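Local coordinates for protein ceramide very long chain fatty acid hydroxylase SCS7 (Saccharomyces cerevisiae, PDB 4ZR1) that hydroxylates the very long chain fatty acids of sphingolipids, probably at C-2 of the ceramide acyl chain, using oxygen and electrons from cytochrome b5, at residues L54-P59 against H177-M182; H79-Y84 against H254-Y259; D158-P161 against I165-A168. All blocks are in the same frame, centred on the assembly; numbering follows the deposited sequence.

Contact 1: L54-P59 against H177-M182; sequences LDLNRP and HHYLPM. With ZN (zinc ion), chain C; ZN (zinc ion), chain D; BOG (octyl beta-D-glucopyranoside), chain E.
The phenol end of Tyr179 is received by two leucines of the 54-59 loop. Leu54 meets it with its CB, 3.5 Å from Tyr179 OH, while Leu54 CD1 lies 4.1 Å from Tyr179 CZ. Leu56 reaches in with one methyl, Leu56 CD2 standing 3.6 Å from Tyr179 CE2; these two side chains run past one another in opposite directions. The same methyl also meets Leu180 CD2 at 4.5 Å, a looser apolar touch. With CG of Tyr179 anti to the backbone N (chi1 -170°), the ring extends from the last turn of helix 164-179 out to the loop. No hydrogen bond joins the two segments, and the four touching residues are all buried.

The helix end belongs to a histidine box of HxxHH pattern, formed by His174, His177 and His178, on the probably cytoplasmic side of this membrane hydroxylase. His177 NE2 binds one zinc at 2.3 Å, completed by His232, His236, His251 and His255. His178 serves the second zinc through its own NE2, alongside His150, His155, His174 and His254. The probably catalytic dimetal centre is thus served by the two residues directly before the tyrosine. A detergent glucoside approaches His177, its O3 lying 3.3 Å from His177 CB, and hydrogen-bonds to the carbonyls of Leu173, Arg186 and Leu187.

Further out, a turn shapes the loop that carries the leucines. A type I turn from Asp55 to Arg58 is closed by Arg58 N bonding to Asp55 O, and Asp55 OD1 accepts Asn57 N at 3.1 Å from above the carboxylate plane, an Asx turn. Gln63 of helix 60-65 bonds to Asp55 N and Pro59 O. Leu54 also packs on Leu60 and Ile64, whereas Leu56 rests on Tyr44 of helix 44-51.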
loop_
_atom_site.group_PDB
_atom_site.type_symbol
_atom_site.label_atom_id
_atom_site.label_comp_id
_atom_site.label_asym_id
_atom_site.label_seq_id
_atom_site.Cartn_x
_atom_site.Cartn_y
_atom_site.Cartn_z
ATOM N N LEU A 54 6.283 15.912 10.676
ATOM C CA LEU A 54 6.540 16.490 9.369
ATOM C C LEU A 54 5.651 17.709 9.134
ATOM O O LEU A 54 4.488 17.748 9.548
ATOM C CB LEU A 54 6.308 15.457 8.261
ATOM C CG LEU A 54 7.208 14.219 8.213
ATOM C CD1 LEU A 54 6.688 13.266 7.158
ATOM C CD2 LEU A 54 8.667 14.565 7.934
ATOM N N ASP A 55 6.212 18.705 8.466
ATOM C CA ASP A 55 5.467 19.891 8.091
ATOM C C ASP A 55 4.874 19.654 6.715
ATOM O O ASP A 55 5.587 19.706 5.709
ATOM C CB ASP A 55 6.378 21.121 8.117
ATOM C CG ASP A 55 5.659 22.409 7.741
ATOM O OD1 ASP A 55 4.416 22.388 7.577
ATOM O OD2 ASP A 55 6.350 23.457 7.627
ATOM N N LEU A 56 3.571 19.380 6.680
ATOM C CA LEU A 56 2.865 19.120 5.419
ATOM C C LEU A 56 2.997 20.229 4.379
ATOM O O LEU A 56 2.794 19.994 3.196
ATOM C CB LEU A 56 1.380 18.895 5.675
ATOM C CG LEU A 56 0.923 17.519 6.154
ATOM C CD1 LEU A 56 -0.596 17.446 6.265
ATOM C CD2 LEU A 56 1.434 16.458 5.209
ATOM N N ASN A 57 3.322 21.432 4.836
ATOM C CA ASN A 57 3.418 22.602 3.977
ATOM C C ASN A 57 4.715 22.569 3.152
ATOM O O ASN A 57 4.851 23.258 2.133
ATOM C CB ASN A 57 3.351 23.883 4.814
ATOM C CG ASN A 57 2.620 24.995 4.103
ATOM O OD1 ASN A 57 1.625 24.755 3.437
ATOM N ND2 ASN A 57 3.114 26.207 4.227
ATOM N N ARG A 58 5.651 21.732 3.576
ATOM C CA ARG A 58 6.972 21.696 2.969
ATOM C C ARG A 58 7.222 20.298 2.419
ATOM O O ARG A 58 6.696 19.330 2.966
ATOM C CB ARG A 58 8.031 22.081 4.006
ATOM C CG ARG A 58 7.911 23.491 4.572
ATOM C CD ARG A 58 8.417 24.517 3.585
ATOM N NE ARG A 58 8.681 25.802 4.214
ATOM C CZ ARG A 58 8.082 26.943 3.883
ATOM N NH1 ARG A 58 8.409 28.076 4.503
ATOM N NH2 ARG A 58 7.176 26.960 2.924
ATOM N N PRO A 59 8.020 20.185 1.338
ATOM C CA PRO A 59 8.260 18.866 0.718
ATOM C C PRO A 59 8.690 17.837 1.762
ATOM O O PRO A 59 9.566 18.125 2.583
ATOM C CB PRO A 59 9.384 19.141 -0.293
ATOM C CG PRO A 59 9.241 20.609 -0.631
ATOM C CD PRO A 59 8.737 21.276 0.648
ATOM N N HIS A 177 1.368 6.179 2.095
ATOM C CA HIS A 177 -0.021 5.845 1.897
ATOM C C HIS A 177 -0.764 5.804 3.246
ATOM O O HIS A 177 -1.921 6.213 3.341
ATOM C CB HIS A 177 -0.138 4.519 1.147
ATOM C CG HIS A 177 -1.546 4.039 1.017
ATOM N ND1 HIS A 177 -2.524 4.776 0.388
ATOM C CD2 HIS A 177 -2.152 2.920 1.476
ATOM C CE1 HIS A 177 -3.669 4.123 0.447
ATOM N NE2 HIS A 177 -3.470 2.995 1.101
ATOM N N HIS A 178 -0.093 5.330 4.291
ATOM C CA HIS A 178 -0.669 5.361 5.633
ATOM C C HIS A 178 -0.690 6.780 6.179
ATOM O O HIS A 178 -1.607 7.178 6.891
ATOM C CB HIS A 178 0.108 4.449 6.577
ATOM C CG HIS A 178 -0.392 3.039 6.592
ATOM N ND1 HIS A 178 -1.146 2.526 7.625
ATOM C CD2 HIS A 178 -0.260 2.037 5.689
ATOM C CE1 HIS A 178 -1.449 1.266 7.363
ATOM N NE2 HIS A 178 -0.929 0.949 6.193
ATOM N N TYR A 179 0.337 7.542 5.838
ATOM C CA TYR A 179 0.399 8.928 6.233
ATOM C C TYR A 179 -0.719 9.704 5.539
ATOM O O TYR A 179 -1.384 10.526 6.172
ATOM C CB TYR A 179 1.782 9.500 5.910
ATOM C CG TYR A 179 2.060 10.867 6.488
ATOM C CD1 TYR A 179 2.040 11.083 7.863
ATOM C CD2 TYR A 179 2.391 11.934 5.663
ATOM C CE1 TYR A 179 2.310 12.335 8.397
ATOM C CE2 TYR A 179 2.662 13.193 6.185
ATOM C CZ TYR A 179 2.619 13.390 7.549
ATOM O OH TYR A 179 2.888 14.645 8.058
ATOM N N LEU A 180 -0.949 9.427 4.251
ATOM C CA LEU A 180 -2.000 10.130 3.507
ATOM C C LEU A 180 -2.930 9.236 2.673
ATOM O O LEU A 180 -2.905 9.281 1.441
ATOM C CB LEU A 180 -1.377 11.185 2.602
ATOM C CG LEU A 180 -0.605 12.304 3.313
ATOM C CD1 LEU A 180 0.792 12.428 2.739
ATOM C CD2 LEU A 180 -1.356 13.615 3.202
ATOM N N PRO A 181 -3.801 8.473 3.356
ATOM C CA PRO A 181 -4.747 7.481 2.821
ATOM C C PRO A 181 -5.614 7.987 1.661
ATOM O O PRO A 181 -5.823 7.274 0.676
ATOM C CB PRO A 181 -5.632 7.166 4.028
ATOM C CG PRO A 181 -4.853 7.579 5.209
ATOM C CD PRO A 181 -4.041 8.739 4.785
ATOM N N MET A 182 -6.110 9.214 1.779
ATOM C CA MET A 182 -7.007 9.774 0.777
ATOM C C MET A 182 -6.315 10.630 -0.275
ATOM O O MET A 182 -6.981 11.385 -0.974
ATOM C CB MET A 182 -8.099 10.602 1.452
ATOM C CG MET A 182 -9.113 9.743 2.155
ATOM S SD MET A 182 -9.843 8.572 0.993
ATOM C CE MET A 182 -9.808 7.097 2.019
HETATM ZN ZN ZN C . -4.982 1.458 1.793
HETATM ZN ZN ZN D . -0.596 -1.161 5.316
HETATM C C1 BOG E . 3.708 4.422 -3.217
HETATM O O1 BOG E . 3.875 5.614 -3.953
HETATM C C2 BOG E . 2.296 4.381 -2.683
HETATM O O2 BOG E . 2.181 5.399 -1.718
HETATM C C3 BOG E . 2.034 3.066 -1.984
HETATM O O3 BOG E . 0.673 2.887 -1.660
HETATM C C4 BOG E . 2.515 1.902 -2.795
HETATM O O4 BOG E . 2.457 0.765 -1.968
HETATM C C5 BOG E . 3.939 2.142 -3.218
HETATM O O5 BOG E . 3.977 3.299 -4.026
HETATM C C6 BOG E . 4.410 0.893 -3.948
HETATM O O6 BOG E . 5.395 1.171 -4.919
HETATM C "C1'" BOG E . 5.063 6.325 -3.669
HETATM C "C2'" BOG E . 5.146 7.596 -4.489
HETATM C "C3'" BOG E . 6.607 7.964 -4.659
HETATM C "C4'" BOG E . 6.998 8.066 -6.122
HETATM C "C5'" BOG E . 8.425 7.587 -6.320
HETATM C "C6'" BOG E . 8.952 8.075 -7.649
HETATM C "C7'" BOG E . 10.301 7.456 -7.933
HETATM C "C8'" BOG E . 11.362 8.176 -7.133
#

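Contact 2: H79-Y84 against H254-Y259; sequences HRPRHY and HHYKNY. With ZN (zinc ion), chain D; ZN (zinc ion), chain C.
His79 and Tyr259 lay their rings face to face in an offset stack, the centroids 4.1 Å apart and the planes inclined by 16°. The approach falls near the rim of each ring, His79 ND1 coming within 3.4 Å of Tyr259 CE2. A CH-pi contact extends the pairing, since His79 CB stands 3.7 Å from the Tyr259 ring centroid. CG of Tyr259 lies between its backbone N and carbonyl carbon (chi1 62°), which turns the ring to His79; Tyr259 CB itself lies over one face of the His254 ring, toward its rim.

Apolar packing adds Pro81, whose CG touches Tyr256 CD1 at 3.9 Å; Tyr256 in turn meets Pro181.

Of the two segments, it is the helix end that binds metal: His254 NE2 holds one zinc at 2.1 Å and His255 NE2 the other at 2.0 Å, so adjacent histidines of this box serve both metals. Replacing Tyr259 by an alanine would keep the CB over His254 but would probably leave the His79 ring without its stacking partner and open a gap over that face.

No hydrogen bond joins the segments, and His79 ND1 bonds to Val75; Tyr259 is a second-shell residue at His254, backed by His79.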
loop_
_atom_site.group_PDB
_atom_site.type_symbol
_atom_site.label_atom_id
_atom_site.label_comp_id
_atom_site.label_asym_id
_atom_site.label_seq_id
_atom_site.Cartn_x
_atom_site.Cartn_y
_atom_site.Cartn_z
ATOM N N HIS A 79 2.141 6.288 10.546
ATOM C CA HIS A 79 0.916 5.495 10.448
ATOM C C HIS A 79 -0.269 6.184 11.132
ATOM O O HIS A 79 -1.369 5.642 11.182
ATOM C CB HIS A 79 1.119 4.099 11.047
ATOM C CG HIS A 79 2.164 3.286 10.348
ATOM N ND1 HIS A 79 3.430 3.102 10.860
ATOM C CD2 HIS A 79 2.135 2.612 9.172
ATOM C CE1 HIS A 79 4.135 2.350 10.034
ATOM N NE2 HIS A 79 3.376 2.044 8.998
ATOM N N ARG A 80 -0.051 7.380 11.663
ATOM C CA ARG A 80 -1.171 8.163 12.160
ATOM C C ARG A 80 -1.547 9.155 11.070
ATOM O O ARG A 80 -0.797 10.085 10.787
ATOM C CB ARG A 80 -0.815 8.837 13.479
ATOM C CG ARG A 80 -0.466 7.815 14.560
ATOM C CD ARG A 80 -0.093 8.456 15.876
ATOM N NE ARG A 80 -1.188 9.252 16.410
ATOM C CZ ARG A 80 -1.163 9.841 17.598
ATOM N NH1 ARG A 80 -2.204 10.556 18.012
ATOM N NH2 ARG A 80 -0.095 9.709 18.373
ATOM N N PRO A 81 -2.701 8.924 10.420
ATOM C CA PRO A 81 -3.004 9.574 9.139
ATOM C C PRO A 81 -3.282 11.072 9.211
ATOM O O PRO A 81 -3.810 11.583 10.194
ATOM C CB PRO A 81 -4.255 8.822 8.653
ATOM C CG PRO A 81 -4.868 8.249 9.893
ATOM C CD PRO A 81 -3.714 7.917 10.787
ATOM N N ARG A 82 -2.912 11.767 8.145
ATOM C CA ARG A 82 -3.298 13.152 7.966
ATOM C C ARG A 82 -4.003 13.264 6.618
ATOM O O ARG A 82 -4.157 12.269 5.911
ATOM C CB ARG A 82 -2.081 14.082 8.022
ATOM C CG ARG A 82 -0.868 13.507 8.735
ATOM C CD ARG A 82 -0.993 13.537 10.250
ATOM N NE ARG A 82 0.127 12.843 10.879
ATOM C CZ ARG A 82 0.764 13.288 11.955
ATOM N NH1 ARG A 82 1.777 12.605 12.467
ATOM N NH2 ARG A 82 0.390 14.429 12.513
ATOM N N HIS A 83 -4.432 14.469 6.265
ATOM C CA HIS A 83 -5.034 14.717 4.962
ATOM C C HIS A 83 -4.589 16.083 4.442
ATOM O O HIS A 83 -4.745 17.096 5.125
ATOM C CB HIS A 83 -6.566 14.634 5.045
ATOM C CG HIS A 83 -7.245 14.659 3.710
ATOM N ND1 HIS A 83 -7.060 13.676 2.760
ATOM C CD2 HIS A 83 -8.095 15.558 3.159
ATOM C CE1 HIS A 83 -7.767 13.968 1.684
ATOM N NE2 HIS A 83 -8.408 15.102 1.902
ATOM N N TYR A 84 -4.032 16.109 3.235
ATOM C CA TYR A 84 -3.556 17.361 2.639
ATOM C C TYR A 84 -4.692 18.249 2.139
ATOM O O TYR A 84 -4.517 19.453 1.957
ATOM C CB TYR A 84 -2.599 17.067 1.487
ATOM C CG TYR A 84 -1.837 18.274 0.999
ATOM C CD1 TYR A 84 -0.797 18.815 1.753
ATOM C CD2 TYR A 84 -2.134 18.860 -0.221
ATOM C CE1 TYR A 84 -0.089 19.923 1.314
ATOM C CE2 TYR A 84 -1.425 19.966 -0.671
ATOM C CZ TYR A 84 -0.406 20.493 0.103
ATOM O OH TYR A 84 0.295 21.591 -0.332
ATOM N N HIS A 254 -7.619 -1.430 8.755
ATOM C CA HIS A 254 -6.174 -1.597 8.732
ATOM C C HIS A 254 -5.493 -0.228 8.804
ATOM O O HIS A 254 -4.393 -0.078 9.330
ATOM C CB HIS A 254 -5.735 -2.344 7.474
ATOM C CG HIS A 254 -4.267 -2.262 7.214
ATOM N ND1 HIS A 254 -3.358 -3.122 7.794
ATOM C CD2 HIS A 254 -3.544 -1.404 6.455
ATOM C CE1 HIS A 254 -2.140 -2.803 7.396
ATOM N NE2 HIS A 254 -2.225 -1.764 6.583
ATOM N N HIS A 255 -6.176 0.770 8.264
ATOM C CA HIS A 255 -5.701 2.138 8.264
ATOM C C HIS A 255 -6.034 2.875 9.570
ATOM O O HIS A 255 -5.157 3.449 10.206
ATOM C CB HIS A 255 -6.302 2.889 7.072
ATOM C CG HIS A 255 -5.619 2.605 5.771
ATOM N ND1 HIS A 255 -4.390 3.134 5.444
ATOM C CD2 HIS A 255 -5.995 1.848 4.713
ATOM C CE1 HIS A 255 -4.033 2.711 4.244
ATOM N NE2 HIS A 255 -4.990 1.930 3.779
ATOM N N TYR A 256 -7.300 2.853 9.969
ATOM C CA TYR A 256 -7.763 3.718 11.048
ATOM C C TYR A 256 -8.067 3.001 12.363
ATOM O O TYR A 256 -8.794 3.533 13.198
ATOM C CB TYR A 256 -9.014 4.472 10.601
ATOM C CG TYR A 256 -8.866 5.199 9.290
ATOM C CD1 TYR A 256 -8.322 6.481 9.235
ATOM C CD2 TYR A 256 -9.279 4.611 8.105
ATOM C CE1 TYR A 256 -8.191 7.148 8.027
ATOM C CE2 TYR A 256 -9.154 5.264 6.904
ATOM C CZ TYR A 256 -8.611 6.529 6.865
ATOM O OH TYR A 256 -8.498 7.164 5.656
ATOM N N LYS A 257 -7.517 1.808 12.557
ATOM C CA LYS A 257 -7.753 1.071 13.797
ATOM C C LYS A 257 -6.555 0.216 14.215
ATOM O O LYS A 257 -6.077 0.312 15.352
ATOM C CB LYS A 257 -8.994 0.193 13.654
ATOM C CG LYS A 257 -9.336 -0.613 14.890
ATOM C CD LYS A 257 -10.668 -1.316 14.709
ATOM C CE LYS A 257 -11.087 -2.079 15.953
ATOM N NZ LYS A 257 -12.411 -2.731 15.740
ATOM N N ASN A 258 -6.074 -0.616 13.292
ATOM C CA ASN A 258 -4.961 -1.517 13.576
ATOM C C ASN A 258 -4.198 -1.892 12.304
ATOM O O ASN A 258 -4.749 -2.559 11.425
ATOM C CB ASN A 258 -5.478 -2.785 14.277
ATOM C CG ASN A 258 -4.373 -3.575 14.970
ATOM O OD1 ASN A 258 -3.272 -3.731 14.441
ATOM N ND2 ASN A 258 -4.668 -4.071 16.169
ATOM N N TYR A 259 -2.937 -1.469 12.212
ATOM C CA TYR A 259 -2.093 -1.811 11.068
ATOM C C TYR A 259 -1.101 -2.925 11.413
ATOM O O TYR A 259 -0.106 -3.122 10.713
ATOM C CB TYR A 259 -1.347 -0.571 10.542
ATOM C CG TYR A 259 -0.378 0.092 11.510
ATOM C CD1 TYR A 259 -0.821 1.011 12.454
ATOM C CD2 TYR A 259 0.985 -0.170 11.449
ATOM C CE1 TYR A 259 0.059 1.622 13.330
ATOM C CE2 TYR A 259 1.877 0.444 12.312
ATOM C CZ TYR A 259 1.407 1.335 13.252
ATOM O OH TYR A 259 2.295 1.938 14.113
HETATM ZN ZN ZN D . -0.596 -1.161 5.316
HETATM ZN ZN ZN C . -4.982 1.458 1.793
#

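Contact 3: D158-P161 against I165-A168; sequences DWLP and IAFA
Ala166 points its CB at the loop and meets two side chains there, Leu160 CD2 at 3.9 Å and Pro161 CD at the same 3.9 Å. The methyl therefore sits against a leucine branch and the proline ring together, on the first turn of the helix. The other leucine branch turns to Phe167: Leu160 CD1 comes to the edge of the aromatic ring, near its plane, 4.3 Å from Phe167 CD1. The proline approaches that ring through its backbone, with Pro161 O lying 3.3 Å from Phe167 CE1 in an oblique approach. CG of Phe167 lies anti to its carbonyl carbon (chi1 -53°), and this brings CE1 and CZ of the ring near Pro161 O although its CB does not point to the loop. The ring also stacks on Tyr74 of helix 71-78, and Leu160 packs on Lys71 and Val75 of that helix. Lys71 further forms a salt bridge with Asp158.

The contact between the two segments is mainly apolar packing in a helix-loop-helix connection, the short, probably cytoplasmic link that folds back from transmembrane helix 128-154, bearing His150, onto the start of helix 164-179, whose far end bears the HxxHH histidine box.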
loop_
_atom_site.group_PDB
_atom_site.type_symbol
_atom_site.label_atom_id
_atom_site.label_comp_id
_atom_site.label_asym_id
_atom_site.label_seq_id
_atom_site.Cartn_x
_atom_site.Cartn_y
_atom_site.Cartn_z
ATOM N N ASP A 158 8.773 -1.787 13.155
ATOM C CA ASP A 158 9.646 -1.989 14.321
ATOM C C ASP A 158 11.038 -2.504 13.939
ATOM O O ASP A 158 12.039 -2.081 14.511
ATOM C CB ASP A 158 8.989 -2.966 15.308
ATOM C CG ASP A 158 9.595 -2.902 16.708
ATOM O OD1 ASP A 158 10.609 -2.196 16.904
ATOM O OD2 ASP A 158 9.058 -3.578 17.614
ATOM N N TRP A 159 11.097 -3.397 12.954
ATOM C CA TRP A 159 12.352 -4.026 12.552
ATOM C C TRP A 159 13.290 -3.091 11.769
ATOM O O TRP A 159 14.380 -3.498 11.368
ATOM C CB TRP A 159 12.058 -5.288 11.724
ATOM C CG TRP A 159 11.106 -6.258 12.406
ATOM C CD1 TRP A 159 11.026 -6.524 13.744
ATOM C CD2 TRP A 159 10.094 -7.070 11.777
ATOM N NE1 TRP A 159 10.039 -7.453 13.987
ATOM C CE2 TRP A 159 9.452 -7.803 12.800
ATOM C CE3 TRP A 159 9.671 -7.248 10.451
ATOM C CZ2 TRP A 159 8.409 -8.699 12.536
ATOM C CZ3 TRP A 159 8.633 -8.140 10.193
ATOM C CH2 TRP A 159 8.018 -8.853 11.231
ATOM N N LEU A 160 12.877 -1.842 11.565
ATOM C CA LEU A 160 13.669 -0.878 10.793
ATOM C C LEU A 160 14.931 -0.391 11.510
ATOM O O LEU A 160 14.946 -0.245 12.733
ATOM C CB LEU A 160 12.815 0.343 10.434
ATOM C CG LEU A 160 11.918 0.347 9.194
ATOM C CD1 LEU A 160 10.923 1.492 9.291
ATOM C CD2 LEU A 160 12.754 0.492 7.939
ATOM N N PRO A 161 15.995 -0.114 10.740
ATOM C CA PRO A 161 17.226 0.472 11.275
ATOM C C PRO A 161 17.018 1.874 11.818
ATOM O O PRO A 161 15.942 2.448 11.661
ATOM C CB PRO A 161 18.158 0.523 10.059
ATOM C CG PRO A 161 17.561 -0.403 9.055
ATOM C CD PRO A 161 16.091 -0.371 9.293
ATOM N N ILE A 165 17.694 6.910 5.433
ATOM C CA ILE A 165 17.530 6.308 4.111
ATOM C C ILE A 165 16.543 5.140 4.183
ATOM O O ILE A 165 15.866 4.831 3.199
ATOM C CB ILE A 165 18.876 5.816 3.524
ATOM C CG1 ILE A 165 19.878 6.960 3.451
ATOM C CG2 ILE A 165 18.685 5.227 2.127
ATOM C CD1 ILE A 165 21.187 6.562 2.809
ATOM N N ALA A 166 16.452 4.507 5.350
ATOM C CA ALA A 166 15.499 3.415 5.545
ATOM C C ALA A 166 14.079 3.955 5.682
ATOM O O ALA A 166 13.143 3.420 5.087
ATOM C CB ALA A 166 15.874 2.581 6.772
ATOM N N PHE A 167 13.925 5.023 6.459
ATOM C CA PHE A 167 12.620 5.653 6.652
ATOM C C PHE A 167 12.076 6.197 5.322
ATOM O O PHE A 167 10.871 6.194 5.086
ATOM C CB PHE A 167 12.699 6.796 7.677
ATOM C CG PHE A 167 13.320 6.413 8.999
ATOM C CD1 PHE A 167 13.294 5.107 9.454
ATOM C CD2 PHE A 167 13.925 7.380 9.791
ATOM C CE1 PHE A 167 13.867 4.769 10.669
ATOM C CE2 PHE A 167 14.495 7.050 11.007
ATOM C CZ PHE A 167 14.466 5.743 11.446
ATOM N N ALA A 168 12.965 6.681 4.460
ATOM C CA ALA A 168 12.531 7.261 3.194
ATOM C C ALA A 168 12.088 6.158 2.233
ATOM O O ALA A 168 11.137 6.331 1.459
ATOM C CB ALA A 168 13.653 8.117 2.579
#

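From the N terminus, the chain first passes the 54-59 loop and then the 79-84 loop, both ahead of the membrane helices. Contact 1 closes a long loop when 54-59 meets 177-182, and contact 2 closes another when 79-84 meets 254-259; the two cross along the sequence. Contact 3, with only a few residues between its segments, lies within both loops and touches neither of the other contacts, though it shares helix 164-179 with contact 1. Contacts 1 and 2 adjoin: Tyr179 O lies 2.8 Å from Arg82 N, a probable hydrogen bond, and both share the two zincs. Together they tie the N-terminal, probably cytoplasmic region to the helix ends carrying the histidine boxes.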